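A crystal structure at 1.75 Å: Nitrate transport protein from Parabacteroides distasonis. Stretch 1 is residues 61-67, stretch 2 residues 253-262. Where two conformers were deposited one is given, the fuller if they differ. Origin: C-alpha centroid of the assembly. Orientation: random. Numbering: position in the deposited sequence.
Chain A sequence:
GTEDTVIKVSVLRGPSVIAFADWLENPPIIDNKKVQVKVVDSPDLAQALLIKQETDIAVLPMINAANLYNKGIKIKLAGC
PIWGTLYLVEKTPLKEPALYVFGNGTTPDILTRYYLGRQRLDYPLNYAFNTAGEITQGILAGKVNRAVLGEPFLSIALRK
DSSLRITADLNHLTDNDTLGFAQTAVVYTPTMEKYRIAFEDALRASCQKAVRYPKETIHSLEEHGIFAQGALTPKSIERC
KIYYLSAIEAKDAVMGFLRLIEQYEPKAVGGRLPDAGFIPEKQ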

ATOM      1  N   PRO A  61      11.243 -14.213   8.883  1.00 13.09           N
ATOM      2  CA  PRO A  61       9.937 -14.068   8.274  1.00 13.05           C
ATOM      3  C   PRO A  61       8.856 -13.938   9.339  1.00 12.68           C
ATOM      4  O   PRO A  61       8.940 -14.563  10.426  1.00 11.27           O
ATOM      5  CB  PRO A  61       9.776 -15.357   7.492  1.00 14.99           C
ATOM      6  CG  PRO A  61      11.179 -15.705   7.085  1.00 16.75           C
ATOM      7  CD  PRO A  61      11.961 -15.380   8.336  1.00 16.64           C
HETATM    8  N   MSE A  62       7.875 -13.092   9.025  1.00 12.88           N
HETATM    9  CA  MSE A  62       6.731 -12.884   9.915  1.00 10.42           C
HETATM   10  C   MSE A  62       6.045 -14.203  10.275  1.00 12.28           C
HETATM   11  O   MSE A  62       5.623 -14.384  11.432  1.00 11.73           O
HETATM   12  CB  MSE A  62       5.726 -11.903   9.280  1.00 11.21           C
HETATM   13  CG  MSE A  62       4.581 -11.483  10.097  1.00 11.86           C
HETATM   14 SE   MSE A  62       4.983 -10.543  11.690  0.75  7.13          SE
HETATM   15  CE  MSE A  62       5.563  -8.930  10.789  1.00 13.50           C
ATOM     16  N   ILE A  63       5.932 -15.131   9.328  1.00 12.96           N
ATOM     17  CA  ILE A  63       5.250 -16.421   9.689  1.00 14.87           C
ATOM     18  C   ILE A  63       6.030 -17.153  10.796  1.00 13.66           C
ATOM     19  O   ILE A  63       5.447 -17.708  11.711  1.00 13.45           O
ATOM     20  CB  ILE A  63       4.911 -17.312   8.464  1.00 13.30           C
ATOM     21  CG1 ILE A  63       6.141 -17.764   7.702  1.00 16.17           C
ATOM     22  CG2 ILE A  63       3.988 -16.520   7.468  1.00 10.93           C
ATOM     23  CD1 ILE A  63       5.802 -18.898   6.687  1.00 14.26           C
ATOM     24  N   ASN A  64       7.361 -17.111  10.745  1.00 10.72           N
ATOM     25  CA  ASN A  64       8.161 -17.730  11.797  1.00 10.56           C
ATOM     26  C   ASN A  64       7.956 -17.041  13.098  1.00 11.10           C
ATOM     27  O   ASN A  64       7.905 -17.675  14.154  1.00 12.15           O
ATOM     28  CB  ASN A  64       9.665 -17.736  11.456  1.00 12.07           C
ATOM     29  CG  ASN A  64       9.990 -18.586  10.219  1.00 15.22           C
ATOM     30  OD1 ASN A  64       9.645 -18.198   9.102  1.00 19.04           O
ATOM     31  ND2 ASN A  64      10.653 -19.722  10.416  1.00 14.80           N
ATOM     32  N   ALA A  65       7.886 -15.722  13.058  1.00 12.69           N
ATOM     33  CA  ALA A  65       7.698 -14.939  14.277  1.00 14.06           C
ATOM     34  C   ALA A  65       6.379 -15.332  14.936  1.00 12.30           C
ATOM     35  O   ALA A  65       6.314 -15.654  16.147  1.00 12.40           O
ATOM     36  CB  ALA A  65       7.759 -13.426  13.942  1.00 14.26           C
ATOM     37  N   ALA A  66       5.331 -15.407  14.133  1.00 11.16           N
ATOM     38  CA  ALA A  66       4.034 -15.829  14.628  1.00 10.04           C
ATOM     39  C   ALA A  66       4.041 -17.218  15.244  1.00 11.36           C
ATOM     40  O   ALA A  66       3.467 -17.437  16.326  1.00 11.93           O
ATOM     41  CB  ALA A  66       2.986 -15.740  13.528  1.00  8.98           C
ATOM     42  N   ASN A  67       4.649 -18.163  14.545  1.00 10.83           N
ATOM     43  CA  ASN A  67       4.749 -19.539  15.004  1.00 12.38           C
ATOM     44  C   ASN A  67       5.507 -19.626  16.317  1.00 10.23           C
ATOM     45  O   ASN A  67       5.026 -20.182  17.289  1.00 12.64           O
ATOM     46  CB  ASN A  67       5.454 -20.394  13.944  1.00 12.21           C
ATOM     47  CG  ASN A  67       5.401 -21.868  14.299  1.00 18.34           C
ATOM     48  OD1 ASN A  67       4.349 -22.384  14.630  1.00 18.27           O
ATOM     49  ND2 ASN A  67       6.538 -22.534  14.258  1.00 21.28           N
ATOM     50  N   ALA A 253      -1.717  -4.520   8.653  0.60 21.08           N
ATOM     51  CA  ALA A 253      -0.875  -5.208   7.682  0.60 22.17           C
ATOM     52  C   ALA A 253      -0.241  -6.493   8.241  0.60 19.87           C
ATOM     53  O   ALA A 253       0.174  -7.371   7.465  0.60 15.40           O
ATOM     54  CB  ALA A 253       0.241  -4.292   7.158  0.60 20.26           C
ATOM     55  N   VAL A 254      -0.067  -6.547   9.559  1.00 20.04           N
ATOM     56  CA  VAL A 254       0.507  -7.753  10.181  1.00 16.41           C
ATOM     57  C   VAL A 254      -0.560  -8.813  10.242  1.00 17.66           C
ATOM     58  O   VAL A 254      -0.407  -9.876   9.678  1.00 16.93           O
ATOM     59  CB  VAL A 254       1.087  -7.485  11.576  1.00 18.01           C
ATOM     60  CG1 VAL A 254       1.408  -8.836  12.311  1.00 17.49           C
ATOM     61  CG2 VAL A 254       2.343  -6.597  11.446  1.00 13.19           C
HETATM   62  N   MSE A 255      -1.676  -8.487  10.871  1.00 16.87           N
HETATM   63  CA  MSE A 255      -2.719  -9.491  11.102  1.00 15.84           C
HETATM   64  C   MSE A 255      -3.412  -9.864   9.801  1.00 17.76           C
HETATM   65  O   MSE A 255      -3.764 -11.030   9.589  1.00 15.58           O
HETATM   66  CB  MSE A 255      -3.726  -8.998  12.126  1.00 19.70           C
HETATM   67  CG  MSE A 255      -3.094  -8.688  13.470  1.00 20.39           C
HETATM   68 SE   MSE A 255      -2.280 -10.278  14.299  0.75 18.77          SE
HETATM   69  CE  MSE A 255      -3.841 -11.104  14.658  1.00 22.47           C
ATOM     70  N   GLY A 256      -3.596  -8.897   8.895  1.00 18.62           N
ATOM     71  CA  GLY A 256      -4.091  -9.246   7.550  1.00 14.13           C
ATOM     72  C   GLY A 256      -3.227 -10.214   6.762  1.00 15.30           C
ATOM     73  O   GLY A 256      -3.739 -11.139   6.108  1.00 19.00           O
ATOM     74  N   PHE A 257      -1.922 -10.007   6.768  1.00 13.54           N
ATOM     75  CA  PHE A 257      -0.975 -10.934   6.174  1.00 12.66           C
ATOM     76  C   PHE A 257      -1.059 -12.330   6.812  1.00 14.60           C
ATOM     77  O   PHE A 257      -1.217 -13.296   6.099  1.00 14.63           O
ATOM     78  CB  PHE A 257       0.468 -10.412   6.245  1.00 15.30           C
ATOM     79  CG  PHE A 257       1.485 -11.416   5.894  1.00 14.20           C
ATOM     80  CD1 PHE A 257       1.711 -11.807   4.575  1.00 14.14           C
ATOM     81  CD2 PHE A 257       2.258 -12.011   6.894  1.00 13.04           C
ATOM     82  CE1 PHE A 257       2.687 -12.713   4.241  1.00 13.76           C
ATOM     83  CE2 PHE A 257       3.192 -12.973   6.583  1.00 11.86           C
ATOM     84  CZ  PHE A 257       3.440 -13.339   5.251  1.00 17.03           C
ATOM     85  N   LEU A 258      -1.020 -12.404   8.144  1.00 15.10           N
ATOM     86  CA  LEU A 258      -1.069 -13.685   8.856  1.00 12.59           C
ATOM     87  C   LEU A 258      -2.381 -14.435   8.561  1.00 13.19           C
ATOM     88  O   LEU A 258      -2.362 -15.636   8.322  1.00 13.35           O
ATOM     89  CB  LEU A 258      -0.824 -13.508  10.371  1.00 14.09           C
ATOM     90  CG  LEU A 258       0.645 -13.154  10.697  1.00 15.66           C
ATOM     91  CD1 LEU A 258       0.834 -12.817  12.194  1.00 15.77           C
ATOM     92  CD2 LEU A 258       1.637 -14.252  10.276  1.00 13.52           C
ATOM     93  N   ARG A 259      -3.493 -13.702   8.506  1.00 14.73           N
ATOM     94  CA  ARG A 259      -4.767 -14.267   8.156  1.00 14.57           C
ATOM     95  C   ARG A 259      -4.756 -14.859   6.774  1.00 14.32           C
ATOM     96  O   ARG A 259      -5.300 -15.947   6.550  1.00 14.79           O
ATOM     97  CB  ARG A 259      -5.855 -13.197   8.247  1.00 16.32           C
ATOM     98  CG  ARG A 259      -7.270 -13.705   8.156  1.00 27.97           C
ATOM     99  CD  ARG A 259      -8.296 -12.606   8.581  1.00 34.17           C
ATOM    100  NE  ARG A 259      -8.069 -12.142   9.966  1.00 40.83           N
ATOM    101  CZ  ARG A 259      -7.602 -10.937  10.336  1.00 49.03           C
ATOM    102  NH1 ARG A 259      -7.305  -9.982   9.448  1.00 50.41           N
ATOM    103  NH2 ARG A 259      -7.445 -10.671  11.630  1.00 49.17           N
ATOM    104  N   LEU A 260      -4.156 -14.139   5.819  1.00 15.87           N
ATOM    105  CA  LEU A 260      -4.033 -14.651   4.464  0.60 16.62           C
ATOM    106  C   LEU A 260      -3.238 -15.962   4.447  1.00 17.57           C
ATOM    107  O   LEU A 260      -3.666 -16.955   3.856  1.00 17.16           O
ATOM    108  CB  LEU A 260      -3.398 -13.573   3.564  0.60 16.02           C
ATOM    109  CG  LEU A 260      -3.240 -13.853   2.073  0.60 21.05           C
ATOM    110  CD1 LEU A 260      -2.985 -12.544   1.293  0.60 17.28           C
ATOM    111  CD2 LEU A 260      -2.119 -14.855   1.869  0.60 16.74           C
ATOM    112  N   ILE A 261      -2.079 -15.980   5.105  1.00 14.07           N
ATOM    113  CA  ILE A 261      -1.254 -17.186   5.147  1.00 13.39           C
ATOM    114  C   ILE A 261      -2.035 -18.363   5.757  1.00 16.11           C
ATOM    115  O   ILE A 261      -2.008 -19.478   5.254  1.00 13.82           O
ATOM    116  CB  ILE A 261       0.029 -16.972   5.980  1.00 14.75           C
ATOM    117  CG1 ILE A 261       0.917 -15.931   5.294  1.00 15.95           C
ATOM    118  CG2 ILE A 261       0.771 -18.305   6.255  1.00 15.02           C
ATOM    119  CD1 ILE A 261       1.341 -16.349   3.894  1.00 18.02           C
ATOM    120  N   GLU A 262      -2.736 -18.074   6.844  1.00 16.83           N
ATOM    121  CA  GLU A 262      -3.492 -19.073   7.560  1.00 16.63           C
ATOM    122  C   GLU A 262      -4.571 -19.707   6.658  1.00 15.91           C
ATOM    123  O   GLU A 262      -4.926 -20.889   6.814  1.00 14.68           O
ATOM    124  CB  GLU A 262      -4.109 -18.408   8.783  1.00 17.68           C
ATOM    125  CG  GLU A 262      -4.836 -19.359   9.686  1.00 20.58           C
ATOM    126  CD  GLU A 262      -5.500 -18.653  10.853  1.00 22.74           C
ATOM    127  OE1 GLU A 262      -5.886 -17.484  10.698  1.00 19.87           O
ATOM    128  OE2 GLU A 262      -5.616 -19.271  11.913  1.00 17.63           O
TER

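Two helices from distant parts of the chain, 62-67 and 253-262, pack almost at right angles. Their N-to-C directions differ by 88°, and their axes come no closer than 10.7 Å. The contact is wholly apolar. No hydrogen bond crosses it, and it buries 301 Å² in all. Three residues, Met62, Ile63 and Leu258, account for most of this area.

Met62, a selenomethionine, is the most covered, with 72 Å². Its CA-to-CB bond points toward the other helix. With chi1 t and both later angles p, its flexible, unbranched chain meets three residues in turn. Met62 CB lies 3.9 Å from Phe257 CE2, Met62 CG lies 4.0 Å from Leu258 CD2, and Met62 SE lies 4.0 Å from Val254 CG1.

Ile63 follows with 62 Å². Its CA-to-CB bond points sideways, but its branch methyl CG2 still reaches the partner helix. Ile63 CG2 is 3.7 Å from Phe257 CE2 and 3.8 Å from Ile261 CG1. The Phe257 ring meets Met62 and Ile63 obliquely. Phe257 and Ile261 lie one helical turn apart, so both can touch the same methyl.

Leu258 is the main contributor from the second helix, with 54 Å². Its CA-to-CB bond also points sideways, but the end of the side chain comes nearer. Leu258 CD2 contacts three residues of the first helix. Besides the contact with Met62, Leu258 CD2 lies 4.3 Å from Ile63 CG2 and 3.8 Å from Ala66 CB. Ala66 is one turn after Met62, and its small methyl points toward the second helix. Here the CA atoms of Ile63 and Leu258 are 6.9 Å apart.

All seven contacting residues are buried. Their side chains carry no polar group that would need a partner, which suits a contact made by packing alone.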